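Putative methyltransferase (Emericella variicolor, PDB 7DMB) probably transfers a methyl group from S-adenosylmethionine as a trans-acting partner of a polyketide synthase in calbistrin biosynthesis, and is captured here with S-adenosyl-L-homocysteine. Local coordinates at residues A[53-58]-A[181-186]; A[64-69]-A[104-109]; A[71-76]-A[151-156]; A[161-166]-A[324-329]; A[216-221]-A[250-255]. All blocks are in the same frame, centred on the assembly; numbering follows the deposited sequence.

Overall arrangement
The five contacts run from the helical N-terminal part of the chain into the methyltransferase fold. Contacts 1, 2 and 3 share helix 56-79; contacts 2 and 3 are nested inside contact 1, their centres about 17 Å apart. The first segment of contact 4 follows contact 3 along the chain, about 13 Å away between centres. Contact 5, nested inside contact 4, involves the edge of the seven-stranded sheet; it lies far from contacts 2 and 3 but within about 5 Å of contact 1 between nearest atoms. Contact 1 brings helix 56-79 to the turn before strand 184-185, contact 4 helix 163-168 to the loop after helix 319-324; both may link the two parts.

Contact 1: A[53-58]-A[181-186]; sequences RESQSE and NSLSEV
Arg53 reaches Ser182 through the edge of its guanidinium group: NH2 gives a nearly straight hydrogen bond to Ser182 OG at 2.9 Å (175°), with the hydroxyl almost in the guanidinium plane. NH1 adds a weak, bent bond to the backbone Ser182 O at 3.0 Å. The same guanidinium is held from another edge by Glu58, in a side-on salt bridge in which NE meets OE1 at 2.9 Å and NH2 meets OE2 at 2.8 Å, both oxygens on their syn sides. Two groups in its plane thus fix the rotation of the guanidinium. Ser182 OG and Glu58 OE2 both have second partners on Trp179, at its carbonyl and its indole nitrogen, while Tyr138 bonds to Glu58 OE1. The site lies where short strand 50-51 pairs antiparallel with strand 184-185, just before helix 56-79 begins and within the type I turn Asn181 to Ser184 that follows helix 172-181. A water accepts from Arg53 N at 2.7 Å and probably donates to Leu183 O, bridging the two backbones. Further out, Leu183 lies crosswise to the arginine and sets CD2 over one guanidinium face, 3.4 Å from Arg53 NH2. That methyl also touches Ser55 CB at 3.6 Å; Ser55 holds the N-cap position of the helix, but its OG makes no capping bond and pairs with Gln59.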
# COMPACT_ATOMS: atom_id res chain seq x y z
N ARG A 53 10.84 -12.71 -1.97
CA ARG A 53 11.92 -12.90 -2.94
C ARG A 53 12.84 -11.68 -2.91
O ARG A 53 12.52 -10.64 -2.32
CB ARG A 53 11.36 -13.12 -4.35
CG ARG A 53 10.58 -11.92 -4.84
CD ARG A 53 10.12 -12.00 -6.27
NE ARG A 53 9.35 -10.81 -6.61
CZ ARG A 53 8.07 -10.64 -6.29
NH1 ARG A 53 7.43 -11.61 -5.63
NH2 ARG A 53 7.44 -9.52 -6.62
N GLU A 54 14.01 -11.85 -3.53
CA GLU A 54 14.87 -10.71 -3.84
C GLU A 54 14.23 -9.91 -4.95
O GLU A 54 13.74 -10.47 -5.93
CB GLU A 54 16.27 -11.19 -4.26
CG GLU A 54 17.39 -10.23 -3.93
CD GLU A 54 17.66 -9.21 -5.03
OE1 GLU A 54 18.56 -8.36 -4.86
OE2 GLU A 54 16.96 -9.25 -6.08
N SER A 55 14.19 -8.59 -4.80
CA SER A 55 13.36 -7.79 -5.70
C SER A 55 14.10 -6.60 -6.30
O SER A 55 13.46 -5.74 -6.91
CB SER A 55 12.11 -7.32 -4.97
OG SER A 55 12.44 -6.38 -3.97
N GLN A 56 15.42 -6.52 -6.15
CA GLN A 56 16.17 -5.37 -6.64
C GLN A 56 16.07 -5.22 -8.15
O GLN A 56 16.05 -4.09 -8.65
CB GLN A 56 17.62 -5.47 -6.19
CG GLN A 56 17.78 -5.39 -4.65
CD GLN A 56 17.20 -4.11 -4.05
OE1 GLN A 56 16.37 -4.16 -3.13
NE2 GLN A 56 17.64 -2.96 -4.56
N SER A 57 16.01 -6.32 -8.89
CA SER A 57 15.91 -6.22 -10.35
C SER A 57 14.60 -5.57 -10.77
O SER A 57 14.60 -4.62 -11.56
CB SER A 57 16.04 -7.61 -10.99
OG SER A 57 17.39 -7.98 -11.10
N GLU A 58 13.47 -6.08 -10.28
CA GLU A 58 12.19 -5.51 -10.71
C GLU A 58 12.02 -4.08 -10.20
O GLU A 58 11.42 -3.26 -10.90
CB GLU A 58 11.02 -6.39 -10.24
CG GLU A 58 10.83 -6.50 -8.74
CD GLU A 58 9.91 -7.68 -8.37
OE1 GLU A 58 10.39 -8.81 -8.39
OE2 GLU A 58 8.72 -7.46 -8.09
N ASN A 181 1.58 -6.51 -2.95
CA ASN A 181 1.37 -7.60 -2.01
C ASN A 181 2.29 -8.78 -2.31
O ASN A 181 2.63 -9.55 -1.40
CB ASN A 181 -0.09 -8.06 -2.06
CG ASN A 181 -0.98 -7.23 -1.17
OD1 ASN A 181 -0.97 -7.40 0.06
ND2 ASN A 181 -1.76 -6.33 -1.77
N SER A 182 2.71 -8.93 -3.56
CA SER A 182 3.53 -10.07 -3.92
C SER A 182 4.92 -10.01 -3.30
O SER A 182 5.63 -11.03 -3.29
CB SER A 182 3.60 -10.17 -5.45
OG SER A 182 4.57 -9.28 -5.99
N LEU A 183 5.32 -8.87 -2.76
CA LEU A 183 6.64 -8.76 -2.15
C LEU A 183 6.68 -9.26 -0.71
O LEU A 183 7.77 -9.56 -0.21
CB LEU A 183 7.12 -7.31 -2.19
CG LEU A 183 7.47 -6.68 -3.54
CD1 LEU A 183 7.84 -5.21 -3.35
CD2 LEU A 183 8.61 -7.44 -4.21
N SER A 184 5.53 -9.35 -0.04
CA SER A 184 5.48 -9.66 1.38
C SER A 184 4.86 -11.04 1.58
O SER A 184 3.82 -11.35 0.98
CB SER A 184 4.64 -8.64 2.16
OG SER A 184 5.11 -7.31 1.99
N GLU A 185 5.49 -11.84 2.41
CA GLU A 185 4.92 -13.11 2.86
C GLU A 185 4.28 -12.88 4.23
O GLU A 185 4.98 -12.72 5.23
CB GLU A 185 5.99 -14.20 2.93
CG GLU A 185 5.43 -15.59 3.17
CD GLU A 185 4.30 -15.93 2.22
OE1 GLU A 185 4.61 -16.29 1.07
OE2 GLU A 185 3.12 -15.83 2.61
N VAL A 186 2.94 -12.82 4.27
CA VAL A 186 2.21 -12.56 5.51
C VAL A 186 1.34 -13.74 5.94
O VAL A 186 0.72 -13.68 7.00
CB VAL A 186 1.35 -11.28 5.45
CG1 VAL A 186 2.13 -10.10 4.88
CG2 VAL A 186 0.07 -11.50 4.66
O HOH W 1 10.17 -10.14 -1.60

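Contact 2: A[64-69]-A[104-109]; sequences RMWVLC and PGYPQV
Arg64 and Val109 bring the two backbones closest, their CA atoms 6.0 Å apart, where a type II turn from Tyr106 to Val109 lies against helix 56-79. The turn is closed by the bond from Val109 N to Tyr106 O at 3.0 Å. Val67 faces it from the helix: its CG2 touches Val109 CG2 at 3.9 Å and Tyr106 CE2 at 4.0 Å, the valine sliding past each partner in the reverse direction. With its CG2 opposite the carbonyl carbon and beside the backbone N, Val67 keeps this one methyl against the first and last residues of the turn. Val109 CG2 also comes within 4.1 Å of Arg64 N. Tyr106 runs inward with CG anti to the backbone N (chi1 -167°) and crosses Trp66 at about a right angle. Its OH comes to the indole edge, near the ring plane, 3.3 Å from Trp66 CH2. The phenol reaches this buried place with a polar partner, since Tyr106 OH is hydrogen-bonded to Glu97. Val67 CG2 covers one face of the indole, over its centre, and so packs on the tryptophan of its own helix as well as on the turn. The turn bridges helices 85-101 and 112-117: Phe101 meets the Tyr106 ring edge-to-face, Leu115 packs on Val109, and Trp66 extends the apolar layer to Tyr319 and Phe322.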
# COMPACT_ATOMS: atom_id res chain seq x y z
N ARG A 64 13.56 2.71 -13.41
CA ARG A 64 13.96 3.07 -14.76
C ARG A 64 12.77 3.54 -15.58
O ARG A 64 12.86 4.55 -16.31
CB ARG A 64 14.61 1.86 -15.45
CG ARG A 64 14.98 2.10 -16.90
CD ARG A 64 15.51 0.82 -17.55
NE ARG A 64 15.88 1.03 -18.94
CZ ARG A 64 17.03 1.56 -19.35
NH1 ARG A 64 17.94 1.94 -18.46
NH2 ARG A 64 17.27 1.70 -20.64
N MET A 65 11.63 2.86 -15.44
CA MET A 65 10.47 3.17 -16.26
C MET A 65 9.83 4.49 -15.84
O MET A 65 9.53 5.33 -16.70
CB MET A 65 9.43 2.06 -16.18
CG MET A 65 8.20 2.41 -17.00
SD MET A 65 8.55 2.23 -18.76
CE MET A 65 7.02 2.77 -19.51
N TRP A 66 9.57 4.67 -14.54
CA TRP A 66 8.91 5.90 -14.15
C TRP A 66 9.83 7.09 -14.31
O TRP A 66 9.36 8.20 -14.56
CB TRP A 66 8.32 5.81 -12.72
CG TRP A 66 9.25 6.12 -11.56
CD1 TRP A 66 9.78 5.20 -10.68
CD2 TRP A 66 9.70 7.40 -11.11
NE1 TRP A 66 10.55 5.84 -9.74
CE2 TRP A 66 10.52 7.19 -9.98
CE3 TRP A 66 9.50 8.72 -11.55
CZ2 TRP A 66 11.14 8.24 -9.29
CZ3 TRP A 66 10.13 9.76 -10.87
CH2 TRP A 66 10.93 9.51 -9.75
N VAL A 67 11.15 6.89 -14.24
CA VAL A 67 12.08 7.98 -14.54
C VAL A 67 11.98 8.37 -16.02
O VAL A 67 11.99 9.56 -16.37
CB VAL A 67 13.52 7.61 -14.15
CG1 VAL A 67 14.53 8.59 -14.80
CG2 VAL A 67 13.69 7.59 -12.62
N LEU A 68 11.90 7.38 -16.90
CA LEU A 68 11.74 7.66 -18.33
C LEU A 68 10.45 8.43 -18.61
O LEU A 68 10.46 9.45 -19.31
CB LEU A 68 11.78 6.36 -19.12
CG LEU A 68 13.15 5.71 -19.37
CD1 LEU A 68 12.96 4.20 -19.69
CD2 LEU A 68 13.86 6.41 -20.52
N CYS A 69 9.32 7.94 -18.09
CA CYS A 69 8.07 8.68 -18.24
C CYS A 69 8.17 10.09 -17.66
O CYS A 69 7.63 11.04 -18.24
CB CYS A 69 6.89 7.95 -17.57
SG CYS A 69 6.74 6.15 -17.93
N PRO A 104 24.56 12.58 -10.68
CA PRO A 104 24.95 11.17 -10.52
C PRO A 104 24.26 10.51 -9.33
O PRO A 104 23.71 11.16 -8.45
CB PRO A 104 26.46 11.24 -10.29
CG PRO A 104 26.71 12.66 -9.85
CD PRO A 104 25.73 13.47 -10.63
N GLY A 105 24.29 9.18 -9.34
CA GLY A 105 23.77 8.41 -8.22
C GLY A 105 22.29 8.57 -7.91
O GLY A 105 21.91 8.57 -6.73
N TYR A 106 21.45 8.71 -8.93
CA TYR A 106 20.01 8.70 -8.66
C TYR A 106 19.62 7.33 -8.12
O TYR A 106 20.07 6.30 -8.66
CB TYR A 106 19.18 9.03 -9.89
CG TYR A 106 17.76 9.32 -9.49
CD1 TYR A 106 17.41 10.56 -8.95
CD2 TYR A 106 16.76 8.34 -9.60
CE1 TYR A 106 16.12 10.83 -8.55
CE2 TYR A 106 15.45 8.61 -9.19
CZ TYR A 106 15.14 9.85 -8.67
OH TYR A 106 13.86 10.14 -8.26
N PRO A 107 18.83 7.26 -7.04
CA PRO A 107 18.58 5.96 -6.40
C PRO A 107 17.97 4.97 -7.36
O PRO A 107 16.96 5.25 -8.01
CB PRO A 107 17.62 6.32 -5.26
CG PRO A 107 17.97 7.70 -4.92
CD PRO A 107 18.32 8.37 -6.23
N GLN A 108 18.62 3.81 -7.47
CA GLN A 108 18.17 2.68 -8.29
C GLN A 108 18.19 3.00 -9.78
O GLN A 108 17.79 2.15 -10.58
CB GLN A 108 16.76 2.21 -7.85
CG GLN A 108 16.79 1.19 -6.69
CD GLN A 108 15.42 0.83 -6.14
OE1 GLN A 108 14.53 1.68 -6.05
NE2 GLN A 108 15.24 -0.44 -5.77
N VAL A 109 18.63 4.19 -10.18
CA VAL A 109 18.81 4.48 -11.60
C VAL A 109 20.13 5.21 -11.82
O VAL A 109 20.12 6.40 -12.17
CB VAL A 109 17.65 5.33 -12.17
CG1 VAL A 109 17.59 5.16 -13.67
CG2 VAL A 109 16.33 4.98 -11.51

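Contact 3: A[71-76]-A[151-156]; sequences IQMQEK and DNVVDI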
# COMPACT_ATOMS: atom_id res chain seq x y z
N ILE A 71 10.77 12.07 -17.27
CA ILE A 71 11.53 12.89 -18.22
C ILE A 71 10.66 13.27 -19.41
O ILE A 71 10.61 14.44 -19.83
CB ILE A 71 12.79 12.13 -18.70
CG1 ILE A 71 13.76 11.87 -17.53
CG2 ILE A 71 13.47 12.89 -19.86
CD1 ILE A 71 14.83 10.79 -17.84
N GLN A 72 9.93 12.29 -19.95
CA GLN A 72 9.08 12.50 -21.11
C GLN A 72 7.92 13.43 -20.81
O GLN A 72 7.32 13.96 -21.74
CB GLN A 72 8.54 11.15 -21.61
CG GLN A 72 8.27 11.09 -23.11
CD GLN A 72 9.54 11.06 -23.95
OE1 GLN A 72 10.65 11.05 -23.43
NE2 GLN A 72 9.38 11.05 -25.26
N MET A 73 7.58 13.63 -19.53
CA MET A 73 6.46 14.47 -19.15
C MET A 73 6.81 15.95 -19.03
O MET A 73 5.89 16.78 -18.99
CB MET A 73 5.89 14.00 -17.81
CG MET A 73 5.00 12.79 -17.94
SD MET A 73 4.95 11.86 -16.40
CE MET A 73 3.76 12.84 -15.48
N GLN A 74 8.09 16.29 -18.98
CA GLN A 74 8.49 17.65 -18.61
C GLN A 74 7.91 18.69 -19.57
O GLN A 74 7.23 19.63 -19.14
CB GLN A 74 10.02 17.76 -18.55
CG GLN A 74 10.61 16.89 -17.45
CD GLN A 74 10.04 17.20 -16.08
OE1 GLN A 74 10.05 18.36 -15.64
NE2 GLN A 74 9.53 16.17 -15.38
N GLU A 75 8.16 18.52 -20.87
CA GLU A 75 7.69 19.53 -21.81
C GLU A 75 6.17 19.53 -21.89
O GLU A 75 5.54 20.59 -22.04
CB GLU A 75 8.31 19.30 -23.20
CG GLU A 75 7.95 20.41 -24.19
CD GLU A 75 8.49 20.19 -25.59
OE1 GLU A 75 9.46 19.42 -25.75
OE2 GLU A 75 7.93 20.79 -26.53
N LYS A 76 5.56 18.35 -21.76
CA LYS A 76 4.11 18.25 -21.77
C LYS A 76 3.50 18.99 -20.57
O LYS A 76 2.55 19.76 -20.72
CB LYS A 76 3.72 16.76 -21.76
CG LYS A 76 2.56 16.41 -22.66
CD LYS A 76 2.28 14.90 -22.72
CE LYS A 76 0.78 14.62 -22.75
NZ LYS A 76 0.50 13.21 -23.02
N ASP A 151 1.11 9.24 -20.40
CA ASP A 151 0.32 9.28 -21.62
C ASP A 151 -0.96 10.08 -21.46
O ASP A 151 -1.57 10.46 -22.47
CB ASP A 151 0.01 7.84 -22.05
CG ASP A 151 -0.52 7.75 -23.45
OD1 ASP A 151 0.05 8.37 -24.37
OD2 ASP A 151 -1.54 7.07 -23.62
N ASN A 152 -1.38 10.37 -20.23
CA ASN A 152 -2.64 11.08 -19.99
C ASN A 152 -2.46 12.36 -19.19
O ASN A 152 -3.46 12.99 -18.84
CB ASN A 152 -3.63 10.17 -19.25
CG ASN A 152 -4.07 9.00 -20.06
OD1 ASN A 152 -5.02 9.09 -20.83
ND2 ASN A 152 -3.37 7.88 -19.89
N VAL A 153 -1.23 12.75 -18.88
CA VAL A 153 -1.01 13.76 -17.84
C VAL A 153 -1.73 15.06 -18.18
O VAL A 153 -2.38 15.66 -17.31
CB VAL A 153 0.50 13.96 -17.60
CG1 VAL A 153 1.20 14.41 -18.86
CG2 VAL A 153 0.71 14.93 -16.45
N VAL A 154 -1.68 15.49 -19.44
CA VAL A 154 -2.33 16.75 -19.84
C VAL A 154 -3.84 16.65 -19.67
O VAL A 154 -4.46 17.52 -19.05
CB VAL A 154 -1.95 17.14 -21.28
CG1 VAL A 154 -2.88 18.28 -21.79
CG2 VAL A 154 -0.46 17.56 -21.35
N ASP A 155 -4.46 15.60 -20.21
CA ASP A 155 -5.88 15.39 -19.97
C ASP A 155 -6.20 15.34 -18.48
O ASP A 155 -7.30 15.72 -18.07
CB ASP A 155 -6.36 14.09 -20.62
CG ASP A 155 -6.58 14.23 -22.11
OD1 ASP A 155 -6.43 15.34 -22.64
OD2 ASP A 155 -6.90 13.21 -22.75
N ILE A 156 -5.26 14.88 -17.66
CA ILE A 156 -5.54 14.80 -16.23
C ILE A 156 -5.42 16.18 -15.58
O ILE A 156 -6.36 16.64 -14.92
CB ILE A 156 -4.63 13.76 -15.55
CG1 ILE A 156 -4.93 12.35 -16.09
CG2 ILE A 156 -4.78 13.81 -14.01
CD1 ILE A 156 -3.87 11.31 -15.77
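This is a helix-helix contact in the N-terminal helical part, far from the annotated ligand site, in which Lys76 and Met73 of helix 56-79 meet Val153 and Val154 of helix 140-157. The two short segments run roughly parallel, with axes 9.8 Å apart and a crossing angle of -32°. Lys76 carries most of the contact through its aliphatic chain. It crosses Val154 aslant, and Val154 CG2 sits close to two of its carbons, CG and CE, each at 3.5 Å, which is tight packing. On the flank, Lys76 CE meets Val153 CG1 at 3.9 Å. The chain bends at its third torsion (chi3 141°), and its ammonium ends near the start of the other segment, with NZ 3.5 Å from Asp151 O; it also makes a cation-pi contact with Tyr150. Deeper in, Met73 CE touches the other methyl of Val153, CG2, at 3.8 Å, so the two branches of this valine divide between lysine and methionine. Tyr90 and Leu94 of helix 85-101 pack on Met73 as well. The arrangement is a near-parallel packing of two helices in the helical N-terminal part, with the partly exposed lysine chain lying outside the buried Met73 and Val153.

Contact 4: A[161-166]-A[324-329]; sequences VKLVKV and VGLLPG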
# COMPACT_ATOMS: atom_id res chain seq x y z
N VAL A 161 -9.93 14.04 -17.73
CA VAL A 161 -10.03 12.65 -17.33
C VAL A 161 -9.43 12.52 -15.93
O VAL A 161 -8.51 13.25 -15.55
CB VAL A 161 -9.35 11.70 -18.36
CG1 VAL A 161 -7.84 11.76 -18.28
CG2 VAL A 161 -9.82 10.24 -18.15
N LYS A 162 -10.00 11.60 -15.15
CA LYS A 162 -9.51 11.32 -13.81
C LYS A 162 -8.35 10.34 -13.87
O LYS A 162 -8.31 9.45 -14.72
CB LYS A 162 -10.64 10.75 -12.94
CG LYS A 162 -11.88 11.62 -12.85
CD LYS A 162 -11.68 12.76 -11.87
CE LYS A 162 -12.92 13.64 -11.77
NZ LYS A 162 -12.68 14.69 -10.77
N LEU A 163 -7.40 10.50 -12.95
CA LEU A 163 -6.32 9.52 -12.79
C LEU A 163 -6.86 8.13 -12.46
O LEU A 163 -6.44 7.14 -13.07
CB LEU A 163 -5.35 9.97 -11.69
CG LEU A 163 -4.18 9.01 -11.43
CD1 LEU A 163 -3.26 8.92 -12.65
CD2 LEU A 163 -3.37 9.42 -10.20
N VAL A 164 -7.75 8.03 -11.48
CA VAL A 164 -8.24 6.71 -11.05
C VAL A 164 -8.87 5.97 -12.21
O VAL A 164 -8.64 4.77 -12.39
CB VAL A 164 -9.23 6.85 -9.87
CG1 VAL A 164 -9.82 5.48 -9.51
CG2 VAL A 164 -8.55 7.45 -8.66
N LYS A 165 -9.67 6.68 -13.03
CA LYS A 165 -10.24 6.06 -14.22
C LYS A 165 -9.15 5.55 -15.15
O LYS A 165 -9.22 4.42 -15.65
CB LYS A 165 -11.13 7.06 -14.95
CG LYS A 165 -11.98 6.41 -16.02
CD LYS A 165 -12.02 7.22 -17.31
CE LYS A 165 -12.75 6.44 -18.39
NZ LYS A 165 -13.50 7.33 -19.31
N VAL A 166 -8.13 6.38 -15.38
CA VAL A 166 -6.98 5.98 -16.18
C VAL A 166 -6.38 4.69 -15.63
O VAL A 166 -6.07 3.76 -16.38
CB VAL A 166 -5.95 7.12 -16.24
CG1 VAL A 166 -4.56 6.59 -16.61
CG2 VAL A 166 -6.42 8.18 -17.22
N VAL A 324 0.79 8.50 -7.77
CA VAL A 324 -0.43 9.00 -7.16
C VAL A 324 -0.37 10.49 -6.84
O VAL A 324 -1.34 11.05 -6.34
CB VAL A 324 -0.79 8.19 -5.90
CG1 VAL A 324 -0.83 6.70 -6.22
CG2 VAL A 324 0.22 8.44 -4.85
N GLY A 325 0.74 11.16 -7.17
CA GLY A 325 0.85 12.59 -6.91
C GLY A 325 -0.20 13.44 -7.61
O GLY A 325 -0.47 14.56 -7.17
N LEU A 326 -0.80 12.93 -8.67
CA LEU A 326 -1.82 13.70 -9.36
C LEU A 326 -3.14 13.73 -8.60
O LEU A 326 -4.06 14.45 -9.02
CB LEU A 326 -2.02 13.13 -10.79
CG LEU A 326 -0.91 13.47 -11.81
CD1 LEU A 326 -1.04 12.64 -13.08
CD2 LEU A 326 -0.89 14.96 -12.14
N LEU A 327 -3.25 12.99 -7.48
CA LEU A 327 -4.41 13.05 -6.59
C LEU A 327 -4.21 14.10 -5.49
O LEU A 327 -3.12 14.17 -4.90
CB LEU A 327 -4.68 11.70 -5.95
CG LEU A 327 -4.75 10.57 -6.97
CD1 LEU A 327 -4.93 9.21 -6.29
CD2 LEU A 327 -5.88 10.87 -7.95
N PRO A 328 -5.28 14.87 -5.21
CA PRO A 328 -5.18 15.92 -4.17
C PRO A 328 -4.74 15.39 -2.81
O PRO A 328 -4.02 16.08 -2.08
CB PRO A 328 -6.60 16.49 -4.10
CG PRO A 328 -7.41 15.83 -5.17
CD PRO A 328 -6.66 14.63 -5.66
N GLY A 329 -5.17 14.18 -2.46
CA GLY A 329 -4.84 13.61 -1.17
C GLY A 329 -3.36 13.37 -0.93
O GLY A 329 -2.94 13.30 0.22
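The contact belongs to the junction between the helical N-terminal part and the loop after helix 319-324, near the S-adenosyl-L-homocysteine site. Leu163, the first residue of helix 163-168, meets Leu327 at close to a right angle, and its CD2 lies 3.7 Å from Leu327 CD2 and equally far from Leu327 CG. Leu327 CD2 also lies 3.9 Å from Leu163 CB. The reach of Leu163 follows from its first torsion, which sets CG opposite the backbone N (chi1 180°) and extends the branch into the loop. The same CD2 methyl also approaches Leu326 CB at 4.0 Å and Val324 CA at 4.2 Å, so a single methyl packs against three of the four residues of one turn. That turn, Val324 to Leu327, is of type I and is closed by the bond from Leu327 N to Val324 O at 3.0 Å. In the Rossmann-like methyltransferase fold, this loop follows helix 319-324, which comes after strand 306-313 of the central sheet, and precedes helix 346-355; the side chain of Val324 lies about 8 Å from the bound ligand. Nearer the surface, Val164 CG2 touches Leu327 CD2 more loosely, at 4.4 Å. Beyond the leucines, Leu326 packs on Val157 of helix 140-157 and on Phe87 and Tyr90 of helix 85-101, while its carbonyl accepts from His86.

Contact 5: A[216-221]-A[250-255]; sequences VFEGLN and EAYDNV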
# COMPACT_ATOMS: atom_id res chain seq x y z
N VAL A 216 -4.56 -12.89 2.83
CA VAL A 216 -4.99 -13.18 4.20
C VAL A 216 -5.89 -14.41 4.22
O VAL A 216 -5.78 -15.25 5.11
CB VAL A 216 -5.67 -11.93 4.80
CG1 VAL A 216 -6.49 -12.28 6.07
CG2 VAL A 216 -4.62 -10.84 5.13
N PHE A 217 -6.77 -14.55 3.22
CA PHE A 217 -7.66 -15.71 3.17
C PHE A 217 -6.87 -17.00 3.02
O PHE A 217 -7.24 -18.03 3.61
CB PHE A 217 -8.66 -15.55 2.03
CG PHE A 217 -9.93 -14.83 2.42
CD1 PHE A 217 -10.67 -15.25 3.52
CD2 PHE A 217 -10.38 -13.74 1.68
CE1 PHE A 217 -11.83 -14.59 3.87
CE2 PHE A 217 -11.54 -13.07 2.04
CZ PHE A 217 -12.27 -13.50 3.13
N GLU A 218 -5.77 -16.97 2.27
CA GLU A 218 -4.95 -18.17 2.10
C GLU A 218 -4.39 -18.63 3.44
O GLU A 218 -4.33 -19.83 3.72
CB GLU A 218 -3.82 -17.90 1.11
CG GLU A 218 -4.26 -18.04 -0.33
CD GLU A 218 -3.12 -17.79 -1.31
OE1 GLU A 218 -1.94 -17.88 -0.89
OE2 GLU A 218 -3.42 -17.49 -2.48
N GLY A 219 -3.96 -17.68 4.27
CA GLY A 219 -3.53 -18.03 5.61
C GLY A 219 -4.66 -18.52 6.48
O GLY A 219 -4.44 -19.29 7.42
N LEU A 220 -5.89 -18.08 6.20
CA LEU A 220 -7.04 -18.51 6.98
C LEU A 220 -7.68 -19.78 6.45
O LEU A 220 -8.55 -20.34 7.12
CB LEU A 220 -8.10 -17.40 7.03
CG LEU A 220 -7.79 -16.10 7.78
CD1 LEU A 220 -8.95 -15.13 7.61
CD2 LEU A 220 -7.48 -16.34 9.25
N ASN A 221 -7.29 -20.24 5.26
CA ASN A 221 -7.85 -21.45 4.65
C ASN A 221 -6.69 -22.35 4.24
O ASN A 221 -6.37 -22.48 3.05
CB ASN A 221 -8.74 -21.11 3.46
CG ASN A 221 -9.92 -20.24 3.85
OD1 ASN A 221 -11.05 -20.71 3.95
ND2 ASN A 221 -9.65 -18.95 4.07
N GLU A 250 -15.66 -15.18 -3.85
CA GLU A 250 -16.84 -16.03 -3.84
C GLU A 250 -16.54 -17.39 -3.20
O GLU A 250 -17.42 -17.99 -2.58
CB GLU A 250 -17.34 -16.19 -5.27
CG GLU A 250 -18.58 -17.03 -5.44
CD GLU A 250 -18.23 -18.48 -5.58
OE1 GLU A 250 -17.14 -18.77 -6.12
OE2 GLU A 250 -19.04 -19.33 -5.12
N ALA A 251 -15.30 -17.88 -3.31
CA ALA A 251 -14.97 -19.19 -2.77
C ALA A 251 -15.00 -19.26 -1.24
O ALA A 251 -15.08 -20.36 -0.70
CB ALA A 251 -13.59 -19.64 -3.26
N TYR A 252 -14.93 -18.11 -0.54
CA TYR A 252 -14.80 -18.09 0.91
C TYR A 252 -16.13 -17.83 1.61
O TYR A 252 -16.92 -16.99 1.18
CB TYR A 252 -13.78 -17.04 1.35
CG TYR A 252 -12.42 -17.29 0.74
CD1 TYR A 252 -11.59 -18.28 1.23
CD2 TYR A 252 -11.98 -16.54 -0.35
CE1 TYR A 252 -10.35 -18.53 0.67
CE2 TYR A 252 -10.73 -16.77 -0.91
CZ TYR A 252 -9.92 -17.77 -0.40
OH TYR A 252 -8.69 -18.03 -0.95
N ASP A 253 -16.36 -18.56 2.70
CA ASP A 253 -17.58 -18.44 3.49
C ASP A 253 -17.42 -17.37 4.57
O ASP A 253 -16.31 -17.02 4.97
CB ASP A 253 -17.94 -19.76 4.17
CG ASP A 253 -18.10 -20.91 3.18
OD1 ASP A 253 -18.45 -20.65 2.01
OD2 ASP A 253 -17.89 -22.07 3.59
N ASN A 254 -18.57 -16.88 5.04
CA ASN A 254 -18.65 -16.01 6.22
C ASN A 254 -17.90 -14.69 6.01
O ASN A 254 -17.24 -14.18 6.91
CB ASN A 254 -18.12 -16.73 7.46
CG ASN A 254 -18.96 -17.96 7.83
OD1 ASN A 254 -20.18 -17.91 7.79
ND2 ASN A 254 -18.29 -19.05 8.18
N VAL A 255 -18.02 -14.12 4.81
CA VAL A 255 -17.49 -12.80 4.51
C VAL A 255 -18.65 -11.81 4.44
O VAL A 255 -19.68 -12.11 3.83
CB VAL A 255 -16.67 -12.81 3.21
CG1 VAL A 255 -15.91 -11.50 3.01
CG2 VAL A 255 -15.71 -14.00 3.19
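Phe217 and Tyr252 stack face to face with an offset, their planes 8° apart and centroids 4.3 Å from each other. The offset places Phe217 CB over the Tyr252 face, 3.7 Å from its centroid, and Tyr252 CB over the Phe217 face, so each ring also receives a CH-pi contact. Val255 CG2 meets the far end of the phenylalanine at CZ, 3.5 Å away. Beside the tyrosine, Asn221 ND2 lies 3.5 Å from Tyr252 CE1, with amide and ring planes 57° apart. This amide is steadied by a straight bond from ND2 to Phe217 O at 2.6 Å, which ties it to the end of helix 211-220. Around the stack, Tyr232 and Phe249 meet the Phe217 ring, while Tyr229 touches Asn221 and Tyr252. The contact thus joins that helix to the loop leading into edge strand 255-259 of the Rossmann-like sheet. With no hydrogen bond between the segments, it probably rests mainly on ring stacking, CH-pi and van der Waals contacts.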